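Side-chain contacts in ORF10 (Moritella marina, PDB 6RIW), which is a ketosynthase–chain length factor didomain of a polyunsaturated fatty acid synthase, probably condensing acyl chains on acyl carrier protein: residues A[269-272]-A[273-277]; A[86-89]-A[90-93]; A[207-211]-A[212-216]. All coordinates share one frame; numbering follows the deposited sequence.

Contact 1 (A[269-272]-A[273-277]); sequences KRQS and DAVRD
Lys269 NZ lies 2.8 Å from Asp277 OD2, in a salt bridge from the end of the strand to the helix residue eight positions on. It uses the anti lone pair of that oxygen. Arg276 holds the same carboxylate side-on: NE reaches Asp277 OD1, and NH2 reaches Asp277 OD2 at 3.1 Å. Asp277 OD2 therefore takes two cationic donors. Lys269 turns about its CG-CD bond (chi3 68°), and its CE passes Asp273 CB at 4.0 Å. Its ammonium group also pairs with Asp279.

Residues 269-277 form the junction where strand 259-270 of this ketosynthase domain turns straight into helix 271-277. Arg270 is the N-cap residue, and its O accepts from Ala274 N at 3.0 Å. The tight side is here: Ala274 is buried on strand 4-12, and Gln271 is held by Asn3, Thr453 and Thr455.

Arg276 is exposed. The looser part is its meeting with Asp273, where NH1 faces OD1 out of plane, through charge alone. Arg270 NH1 gives Asp273 OD2 a weak bond, bent to 127° at the hydrogen, and a stronger one to Asn216. A water joins Asp273 OD2 (2.7 Å) to Arg270 N and sits over the Arg270 guanidinium face.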
ATOM      1  N   LYS A 269       8.458  20.318 -10.556  1.00 18.04           N
ATOM      2  CA  LYS A 269       8.035  21.691 -10.300  1.00 17.05           C
ATOM      3  C   LYS A 269       7.192  22.172 -11.473  1.00 20.51           C
ATOM      4  O   LYS A 269       7.306  21.651 -12.584  1.00 19.95           O
ATOM      5  CB  LYS A 269       9.239  22.645 -10.104  1.00 21.47           C
ATOM      6  CG  LYS A 269       9.995  22.448  -8.776  1.00 22.68           C
ATOM      7  CD  LYS A 269      11.336  23.204  -8.779  1.00 21.90           C
ATOM      8  CE  LYS A 269      11.141  24.722  -8.769  1.00 27.88           C
ATOM      9  NZ  LYS A 269      12.387  25.443  -8.325  1.00 25.36           N
ATOM     10  N   ARG A 270       6.317  23.144 -11.215  1.00 19.03           N
ATOM     11  CA  ARG A 270       5.652  23.825 -12.320  1.00 22.24           C
ATOM     12  C   ARG A 270       6.723  24.459 -13.211  1.00 19.97           C
ATOM     13  O   ARG A 270       7.725  24.978 -12.719  1.00 21.36           O
ATOM     14  CB  ARG A 270       4.665  24.884 -11.785  1.00 20.31           C
ATOM     15  CG  ARG A 270       3.478  24.283 -11.006  1.00 18.59           C
ATOM     16  CD  ARG A 270       2.553  25.338 -10.385  1.00 17.87           C
ATOM     17  NE  ARG A 270       3.270  26.148  -9.411  1.00 18.69           N
ATOM     18  CZ  ARG A 270       3.282  25.920  -8.102  1.00 23.24           C
ATOM     19  NH1 ARG A 270       4.000  26.693  -7.298  1.00 20.75           N
ATOM     20  NH2 ARG A 270       2.590  24.914  -7.586  1.00 17.64           N
ATOM     21  N   GLN A 271       6.534  24.366 -14.528  1.00 20.97           N
ATOM     22  CA  GLN A 271       7.578  24.828 -15.447  1.00 23.51           C
ATOM     23  C   GLN A 271       7.915  26.300 -15.227  1.00 22.51           C
ATOM     24  O   GLN A 271       9.087  26.686 -15.296  1.00 26.16           O
ATOM     25  CB  GLN A 271       7.161  24.603 -16.899  1.00 22.71           C
ATOM     26  CG  GLN A 271       8.320  24.823 -17.892  1.00 22.32           C
ATOM     27  CD  GLN A 271       7.817  25.094 -19.290  1.00 27.96           C
ATOM     28  OE1 GLN A 271       6.623  25.302 -19.493  1.00 26.68           O
ATOM     29  NE2 GLN A 271       8.722  25.080 -20.264  1.00 24.91           N
ATOM     30  N   SER A 272       6.906  27.128 -14.939  1.00 24.48           N
ATOM     31  CA  SER A 272       7.155  28.543 -14.650  1.00 27.33           C
ATOM     32  C   SER A 272       8.176  28.716 -13.530  1.00 28.96           C
ATOM     33  O   SER A 272       9.086  29.549 -13.631  1.00 23.35           O
ATOM     34  CB  SER A 272       5.847  29.245 -14.280  1.00 27.58           C
ATOM     35  OG  SER A 272       5.225  28.592 -13.190  1.00 29.01           O
ATOM     36  N   ASP A 273       8.042  27.938 -12.449  1.00 26.94           N
ATOM     37  CA  ASP A 273       8.979  28.060 -11.337  1.00 25.42           C
ATOM     38  C   ASP A 273      10.343  27.488 -11.703  1.00 25.91           C
ATOM     39  O   ASP A 273      11.379  28.019 -11.283  1.00 26.33           O
ATOM     40  CB  ASP A 273       8.426  27.352 -10.092  1.00 26.10           C
ATOM     41  CG  ASP A 273       7.125  27.973  -9.580  1.00 32.67           C
ATOM     42  OD1 ASP A 273       6.784  29.107  -9.994  1.00 32.47           O
ATOM     43  OD2 ASP A 273       6.433  27.323  -8.756  1.00 31.44           O
ATOM     44  N   ALA A 274      10.366  26.401 -12.482  1.00 22.46           N
ATOM     45  CA  ALA A 274      11.641  25.795 -12.851  1.00 24.18           C
ATOM     46  C   ALA A 274      12.454  26.726 -13.744  1.00 26.43           C
ATOM     47  O   ALA A 274      13.678  26.819 -13.602  1.00 25.16           O
ATOM     48  CB  ALA A 274      11.413  24.453 -13.558  1.00 25.42           C
ATOM     49  N   VAL A 275      11.793  27.417 -14.672  1.00 24.73           N
ATOM     50  CA  VAL A 275      12.512  28.355 -15.534  1.00 25.79           C
ATOM     51  C   VAL A 275      12.968  29.565 -14.731  1.00 28.37           C
ATOM     52  O   VAL A 275      14.109  30.023 -14.869  1.00 32.41           O
ATOM     53  CB  VAL A 275      11.634  28.756 -16.734  1.00 30.51           C
ATOM     54  CG1 VAL A 275      12.261  29.918 -17.493  1.00 31.31           C
ATOM     55  CG2 VAL A 275      11.441  27.565 -17.656  1.00 26.04           C
ATOM     56  N   ARG A 276      12.101  30.073 -13.849  1.00 30.15           N
ATOM     57  CA  ARG A 276      12.454  31.213 -13.006  1.00 26.57           C
ATOM     58  C   ARG A 276      13.668  30.912 -12.133  1.00 32.16           C
ATOM     59  O   ARG A 276      14.558  31.759 -11.978  1.00 28.37           O
ATOM     60  CB  ARG A 276      11.244  31.608 -12.154  1.00 30.16           C
ATOM     61  CG  ARG A 276      11.499  32.639 -11.059  1.00 34.84           C
ATOM     62  CD  ARG A 276      10.393  32.611  -9.995  1.00 36.91           C
ATOM     63  NE  ARG A 276      10.488  31.418  -9.152  1.00 37.19           N
ATOM     64  CZ  ARG A 276       9.484  30.902  -8.445  1.00 35.96           C
ATOM     65  NH1 ARG A 276       8.291  31.480  -8.448  1.00 35.77           N
ATOM     66  NH2 ARG A 276       9.680  29.804  -7.719  1.00 36.72           N
ATOM     67  N   ASP A 277      13.741  29.702 -11.577  1.00 29.27           N
ATOM     68  CA  ASP A 277      14.782  29.372 -10.611  1.00 29.65           C
ATOM     69  C   ASP A 277      16.040  28.802 -11.252  1.00 26.70           C
ATOM     70  O   ASP A 277      17.001  28.516 -10.532  1.00 33.14           O
ATOM     71  CB  ASP A 277      14.243  28.388  -9.557  1.00 29.03           C
ATOM     72  CG  ASP A 277      13.085  28.970  -8.740  1.00 33.79           C
ATOM     73  OD1 ASP A 277      13.002  30.205  -8.609  1.00 34.28           O
ATOM     74  OD2 ASP A 277      12.246  28.196  -8.226  1.00 33.56           O
TER
HETATM   75  O   HOH W   1       6.386  24.580  -8.780  1.00 20.77           O

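Contact 2 (A[86-89]-A[90-93]); sequences LDDL and NQWG
The Trp92 indole carries Asp88 on one face. The carboxylate lies stacked on the ring, with the two planes 11° apart. Asp88 CB makes a CH-pi contact over the face of the six-membered ring of Trp92, 3.9 Å from its centroid. Asp88 O comes over the same indole near CG. At the ring edge, in plane, a water accepts from Trp92 NE1 at 3.0 Å and donates to Asp88 OD1. Phe69 meets the indole with its ring nearly perpendicular, and Glu261 and Ala263 of strand 259-270 also touch it.

This is an i to i+4 pair in the first turn of helix 88-104, in the N-terminal part of the ketosynthase domain. Asp87 is the N-cap. Its CG stands opposite the backbone N (chi1 -167°), which brings Asp87 OD2 round to Leu89 N at 2.9 Å in an almost straight capping bond of 175°. The other oxygen, OD1, is bonded to Ser128. Sound helical bonds follow from Gln91 N to Asp87 O and from Trp92 N to Asp88 O, the latter at 2.7 Å. That from Gly93 N to Leu89 O is weak.

Leu86 CB packs on Asn90 CB at 3.8 Å, the two side chains crossing at about a right angle. Both also touch Leu178 of helix 174-183, which covers this buried side. Gln91 runs extended beyond CG and lays its CG and CD against Leu86 O. Its amide NE2 bonds to Leu83 O.

The two oxygens of Asp88 have different partners. OD2 pairs with Lys127 in a salt bridge. Asp88 OD1 takes a second water at 2.8 Å, and that water also donates to Gln91 OE1 at 2.6 Å.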
ATOM      1  N   LEU A  86      16.817  -0.013   9.559  1.00 18.06           N
ATOM      2  CA  LEU A  86      15.577  -0.168   8.814  1.00 16.40           C
ATOM      3  C   LEU A  86      15.801  -1.030   7.573  1.00 17.06           C
ATOM      4  O   LEU A  86      16.926  -1.174   7.079  1.00 15.91           O
ATOM      5  CB  LEU A  86      15.004   1.206   8.437  1.00 15.17           C
ATOM      6  CG  LEU A  86      14.618   2.131   9.602  1.00 15.58           C
ATOM      7  CD1 LEU A  86      14.134   3.468   9.075  1.00 14.30           C
ATOM      8  CD2 LEU A  86      13.524   1.490  10.436  1.00 19.31           C
ATOM      9  N   ASP A  87      14.703  -1.599   7.079  1.00 16.99           N
ATOM     10  CA  ASP A  87      14.692  -2.503   5.933  1.00 14.88           C
ATOM     11  C   ASP A  87      15.177  -1.813   4.654  1.00 14.33           C
ATOM     12  O   ASP A  87      15.157  -0.581   4.522  1.00 15.13           O
ATOM     13  CB  ASP A  87      13.257  -3.025   5.702  1.00 16.06           C
ATOM     14  CG  ASP A  87      13.178  -4.201   4.738  1.00 14.49           C
ATOM     15  OD1 ASP A  87      13.426  -5.360   5.177  1.00 15.60           O
ATOM     16  OD2 ASP A  87      12.812  -3.991   3.543  1.00 16.09           O
ATOM     17  N   ASP A  88      15.567  -2.650   3.682  1.00 14.71           N
ATOM     18  CA  ASP A  88      15.823  -2.184   2.311  1.00 14.37           C
ATOM     19  C   ASP A  88      14.716  -1.264   1.815  1.00 13.87           C
ATOM     20  O   ASP A  88      14.972  -0.281   1.102  1.00 15.34           O
ATOM     21  CB  ASP A  88      15.918  -3.380   1.363  1.00 12.75           C
ATOM     22  CG  ASP A  88      17.240  -4.125   1.465  1.00 19.99           C
ATOM     23  OD1 ASP A  88      18.227  -3.532   1.947  1.00 19.65           O
ATOM     24  OD2 ASP A  88      17.265  -5.319   1.065  1.00 19.74           O
ATOM     25  N   LEU A  89      13.462  -1.606   2.118  1.00 14.22           N
ATOM     26  CA  LEU A  89      12.353  -0.756   1.679  1.00 15.15           C
ATOM     27  C   LEU A  89      12.614   0.699   2.039  1.00 14.73           C
ATOM     28  O   LEU A  89      12.518   1.595   1.190  1.00 17.89           O
ATOM     29  CB  LEU A  89      11.050  -1.223   2.311  1.00 17.15           C
ATOM     30  CG  LEU A  89       9.783  -0.785   1.563  1.00 18.36           C
ATOM     31  CD1 LEU A  89       8.626  -1.703   1.955  1.00 21.37           C
ATOM     32  CD2 LEU A  89       9.462   0.637   1.874  1.00 20.98           C
ATOM     33  N   ASN A  90      12.921   0.953   3.309  1.00 12.47           N
ATOM     34  CA  ASN A  90      13.142   2.325   3.751  1.00 13.19           C
ATOM     35  C   ASN A  90      14.445   2.874   3.203  1.00 14.55           C
ATOM     36  O   ASN A  90      14.506   4.037   2.770  1.00 14.95           O
ATOM     37  CB  ASN A  90      13.157   2.383   5.277  1.00 12.18           C
ATOM     38  CG  ASN A  90      11.927   1.736   5.901  1.00 19.61           C
ATOM     39  OD1 ASN A  90      10.976   2.416   6.256  1.00 22.34           O
ATOM     40  ND2 ASN A  90      11.947   0.419   6.031  1.00 24.16           N
ATOM     41  N   GLN A  91      15.506   2.066   3.237  1.00 15.17           N
ATOM     42  CA  GLN A  91      16.823   2.577   2.861  1.00 16.12           C
ATOM     43  C   GLN A  91      16.885   2.902   1.376  1.00 15.59           C
ATOM     44  O   GLN A  91      17.488   3.910   0.979  1.00 15.41           O
ATOM     45  CB  GLN A  91      17.894   1.561   3.231  1.00 13.07           C
ATOM     46  CG  GLN A  91      17.979   1.361   4.757  1.00 16.74           C
ATOM     47  CD  GLN A  91      19.143   0.502   5.168  1.00 17.82           C
ATOM     48  OE1 GLN A  91      19.699  -0.236   4.359  1.00 20.24           O
ATOM     49  NE2 GLN A  91      19.528   0.594   6.445  1.00 17.64           N
ATOM     50  N   TRP A  92      16.285   2.054   0.539  1.00 12.80           N
ATOM     51  CA  TRP A  92      16.299   2.340  -0.891  1.00 14.54           C
ATOM     52  C   TRP A  92      15.518   3.613  -1.200  1.00 14.25           C
ATOM     53  O   TRP A  92      15.927   4.401  -2.055  1.00 13.56           O
ATOM     54  CB  TRP A  92      15.725   1.168  -1.679  1.00 11.68           C
ATOM     55  CG  TRP A  92      16.531  -0.084  -1.605  1.00 14.50           C
ATOM     56  CD1 TRP A  92      17.780  -0.247  -1.059  1.00 15.25           C
ATOM     57  CD2 TRP A  92      16.135  -1.368  -2.087  1.00 13.51           C
ATOM     58  NE1 TRP A  92      18.178  -1.551  -1.175  1.00 14.71           N
ATOM     59  CE2 TRP A  92      17.191  -2.261  -1.812  1.00 15.65           C
ATOM     60  CE3 TRP A  92      14.987  -1.848  -2.728  1.00 16.08           C
ATOM     61  CZ2 TRP A  92      17.123  -3.622  -2.133  1.00 17.82           C
ATOM     62  CZ3 TRP A  92      14.923  -3.198  -3.063  1.00 14.05           C
ATOM     63  CH2 TRP A  92      15.993  -4.067  -2.769  1.00 19.07           C
ATOM     64  N   GLY A  93      14.378   3.821  -0.528  1.00 14.90           N
ATOM     65  CA  GLY A  93      13.614   5.049  -0.732  1.00 15.69           C
ATOM     66  C   GLY A  93      14.351   6.291  -0.261  1.00 13.57           C
ATOM     67  O   GLY A  93      14.311   7.337  -0.918  1.00 14.22           O
TER
HETATM   68  O   HOH W   2      20.368  -3.524  -0.408  1.00 19.92           O
HETATM   69  O   HOH W   3      19.734  -1.206   1.931  1.00 21.25           O

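Contact 3 (A[207-211]-A[212-216]); sequences CDYLH and TGKAN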
ATOM      1  N   CYS A 207       1.848  15.800  -9.819  1.00 15.91           N
ATOM      2  CA  CYS A 207       1.526  16.914 -10.712  1.00 16.46           C
ATOM      3  C   CYS A 207       0.231  17.604 -10.298  1.00 18.41           C
ATOM      4  O   CYS A 207       0.158  18.843 -10.296  1.00 17.63           O
ATOM      5  CB  CYS A 207       1.407  16.445 -12.169  1.00 13.87           C
ATOM      6  SG  CYS A 207       2.920  15.786 -12.891  1.00 20.64           S
ATOM      7  N   ASP A 208      -0.803  16.823  -9.951  1.00 16.29           N
ATOM      8  CA  ASP A 208      -2.067  17.403  -9.475  1.00 17.33           C
ATOM      9  C   ASP A 208      -1.854  18.300  -8.265  1.00 16.34           C
ATOM     10  O   ASP A 208      -2.487  19.354  -8.147  1.00 17.41           O
ATOM     11  CB  ASP A 208      -3.066  16.309  -9.083  1.00 18.10           C
ATOM     12  CG  ASP A 208      -3.588  15.513 -10.263  1.00 25.06           C
ATOM     13  OD1 ASP A 208      -3.396  15.922 -11.432  1.00 26.33           O
ATOM     14  OD2 ASP A 208      -4.216  14.455 -10.002  1.00 25.39           O
ATOM     15  N   TYR A 209      -1.011  17.869  -7.317  1.00 16.62           N
ATOM     16  CA  TYR A 209      -0.789  18.689  -6.135  1.00 13.94           C
ATOM     17  C   TYR A 209      -0.062  19.982  -6.500  1.00 16.41           C
ATOM     18  O   TYR A 209      -0.295  21.022  -5.866  1.00 17.94           O
ATOM     19  CB  TYR A 209      -0.018  17.906  -5.062  1.00 14.87           C
ATOM     20  CG  TYR A 209      -0.936  17.003  -4.216  1.00 18.35           C
ATOM     21  CD1 TYR A 209      -1.919  16.242  -4.825  1.00 17.58           C
ATOM     22  CD2 TYR A 209      -0.832  16.949  -2.810  1.00 19.17           C
ATOM     23  CE1 TYR A 209      -2.790  15.418  -4.083  1.00 22.19           C
ATOM     24  CE2 TYR A 209      -1.699  16.126  -2.051  1.00 17.74           C
ATOM     25  CZ  TYR A 209      -2.666  15.355  -2.711  1.00 18.14           C
ATOM     26  OH  TYR A 209      -3.545  14.529  -2.023  1.00 18.20           O
ATOM     27  N   LEU A 210       0.813  19.935  -7.514  1.00 16.02           N
ATOM     28  CA  LEU A 210       1.416  21.164  -8.023  1.00 15.45           C
ATOM     29  C   LEU A 210       0.367  22.060  -8.678  1.00 17.61           C
ATOM     30  O   LEU A 210       0.410  23.282  -8.514  1.00 18.39           O
ATOM     31  CB  LEU A 210       2.565  20.848  -9.002  1.00 16.22           C
ATOM     32  CG  LEU A 210       3.822  20.210  -8.386  1.00 16.99           C
ATOM     33  CD1 LEU A 210       4.831  19.726  -9.423  1.00 15.79           C
ATOM     34  CD2 LEU A 210       4.535  21.138  -7.353  1.00 17.26           C
ATOM     35  N   HIS A 211      -0.591  21.481  -9.402  1.00 17.34           N
ATOM     36  CA  HIS A 211      -1.574  22.298 -10.114  1.00 18.19           C
ATOM     37  C   HIS A 211      -2.549  22.990  -9.174  1.00 19.85           C
ATOM     38  O   HIS A 211      -3.049  24.074  -9.497  1.00 19.16           O
ATOM     39  CB  HIS A 211      -2.337  21.446 -11.118  1.00 17.46           C
ATOM     40  CG  HIS A 211      -1.514  21.060 -12.304  1.00 18.03           C
ATOM     41  ND1 HIS A 211      -1.633  19.840 -12.932  1.00 20.21           N
ATOM     42  CD2 HIS A 211      -0.553  21.739 -12.976  1.00 19.45           C
ATOM     43  CE1 HIS A 211      -0.788  19.788 -13.948  1.00 21.54           C
ATOM     44  NE2 HIS A 211      -0.114  20.922 -13.990  1.00 19.59           N
ATOM     45  N   THR A 212      -2.845  22.398  -8.015  1.00 18.22           N
ATOM     46  CA  THR A 212      -3.737  23.072  -7.080  1.00 18.75           C
ATOM     47  C   THR A 212      -2.984  23.964  -6.113  1.00 19.18           C
ATOM     48  O   THR A 212      -3.611  24.597  -5.260  1.00 19.33           O
ATOM     49  CB  THR A 212      -4.579  22.052  -6.299  1.00 18.42           C
ATOM     50  OG1 THR A 212      -3.723  21.185  -5.541  1.00 17.12           O
ATOM     51  CG2 THR A 212      -5.440  21.193  -7.255  1.00 18.43           C
ATOM     52  N   GLY A 213      -1.661  24.021  -6.211  1.00 18.11           N
ATOM     53  CA  GLY A 213      -0.915  24.820  -5.263  1.00 20.91           C
ATOM     54  C   GLY A 213      -0.811  24.232  -3.872  1.00 24.40           C
ATOM     55  O   GLY A 213      -0.427  24.944  -2.938  1.00 22.47           O
ATOM     56  N   LYS A 214      -1.145  22.952  -3.695  1.00 20.53           N
ATOM     57  CA  LYS A 214      -0.908  22.301  -2.411  1.00 24.69           C
ATOM     58  C   LYS A 214       0.576  22.195  -2.100  1.00 26.57           C
ATOM     59  O   LYS A 214       0.942  22.036  -0.928  1.00 23.03           O
ATOM     60  CB  LYS A 214      -1.575  20.920  -2.395  1.00 21.61           C
ATOM     61  CG  LYS A 214      -3.107  21.003  -2.239  1.00 25.92           C
ATOM     62  CD  LYS A 214      -3.742  19.705  -1.684  1.00 24.39           C
ATOM     63  CE  LYS A 214      -5.257  19.881  -1.427  1.00 29.89           C
ATOM     64  NZ  LYS A 214      -6.093  20.338  -2.633  1.00 26.94           N
ATOM     65  N   ALA A 215       1.430  22.321  -3.117  1.00 16.41           N
ATOM     66  CA  ALA A 215       2.874  22.293  -2.958  1.00 20.97           C
ATOM     67  C   ALA A 215       3.494  23.136  -4.065  1.00 19.29           C
ATOM     68  O   ALA A 215       2.848  23.423  -5.079  1.00 19.21           O
ATOM     69  CB  ALA A 215       3.418  20.854  -3.025  1.00 22.99           C
ATOM     70  N   ASN A 216       4.753  23.533  -3.852  1.00 17.29           N
ATOM     71  CA  ASN A 216       5.553  24.212  -4.870  1.00 21.02           C
ATOM     72  C   ASN A 216       6.648  23.326  -5.440  1.00 21.01           C
ATOM     73  O   ASN A 216       7.268  23.692  -6.442  1.00 18.98           O
ATOM     74  CB  ASN A 216       6.169  25.496  -4.299  1.00 21.49           C
ATOM     75  CG  ASN A 216       5.111  26.501  -3.882  1.00 23.33           C
ATOM     76  OD1 ASN A 216       4.028  26.567  -4.474  1.00 23.52           O
ATOM     77  ND2 ASN A 216       5.407  27.269  -2.841  1.00 24.94           N
TER
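Tyr209 O is approached by the backbone of the loop beyond its helix. Lys214 N donates to Tyr209 O at 3.0 Å and Ala215 N at 3.5 Å. Both bonds are weak. Gly213 N bonds to Leu210 O at 3.2 Å, well above the carbonyl plane. Gly213 has positive phi (74°), which favours glycine. This is a Schellman motif, and it ends helix 198-211 and turns the chain toward strand 217-224.

A helical bond runs from Thr212 N to Asp208 O at 3.1 Å. The Thr212 side chain folds back over this turn. With chi1 at 61°, Thr212 OG1 sits between the backbone N and the carbonyl carbon, 3.4 Å from Tyr209 O. CG2 lies against Asp208 O. OG1 is hydrogen-bonded to Asn678 OD1 of helix 668-682. A valine here would probably leave Asn678 OD1 with the Lys214 ammonium but without the hydroxyl.

Lys214 crosses the Tyr209 ring. Lys214 CD lies over one face of the ring, near the rim, 4.1 Å from Tyr209 CE2. The chain stays extended until the last bond, where chi4 turns to 56° and sends NZ to helix 668-682. Leu210 CD2 lies 3.6 Å from Ala215 O, with Ala215 CB at 4.5 Å. The His211 ring lies over Cys207 O, and its NE2 bonds to Glu2 O.

The lysine is both apolar and charged in its contacts: CB and CD lie against the tyrosine ring, while NZ pairs with Glu677 and bonds to Asn678, tying the helix end to the second ketosynthase-like half.

Contacts 1 and 3 touch, with centres about 13 Å apart. Arg270 of contact 1 reaches into the helix end of contact 3. Arg270 NH1 lies 2.8 Å from Asn216 OD1 and Arg270 NH2 2.9 Å from Leu210 O, both probable hydrogen bonds. Lys269 CG also packs on Asn216 O at 3.8 Å. Both lie near the bound magnesium ion of Met1 and Lys286: the His211 side chain is about 5 Å from it and that of Gln271 about 9 Å. Contact 2 stands apart, its nearest atoms about 17 Å from either of the others. It is still linked to contact 1 through strand 259-270, which Trp92 touches and which ends at Arg270.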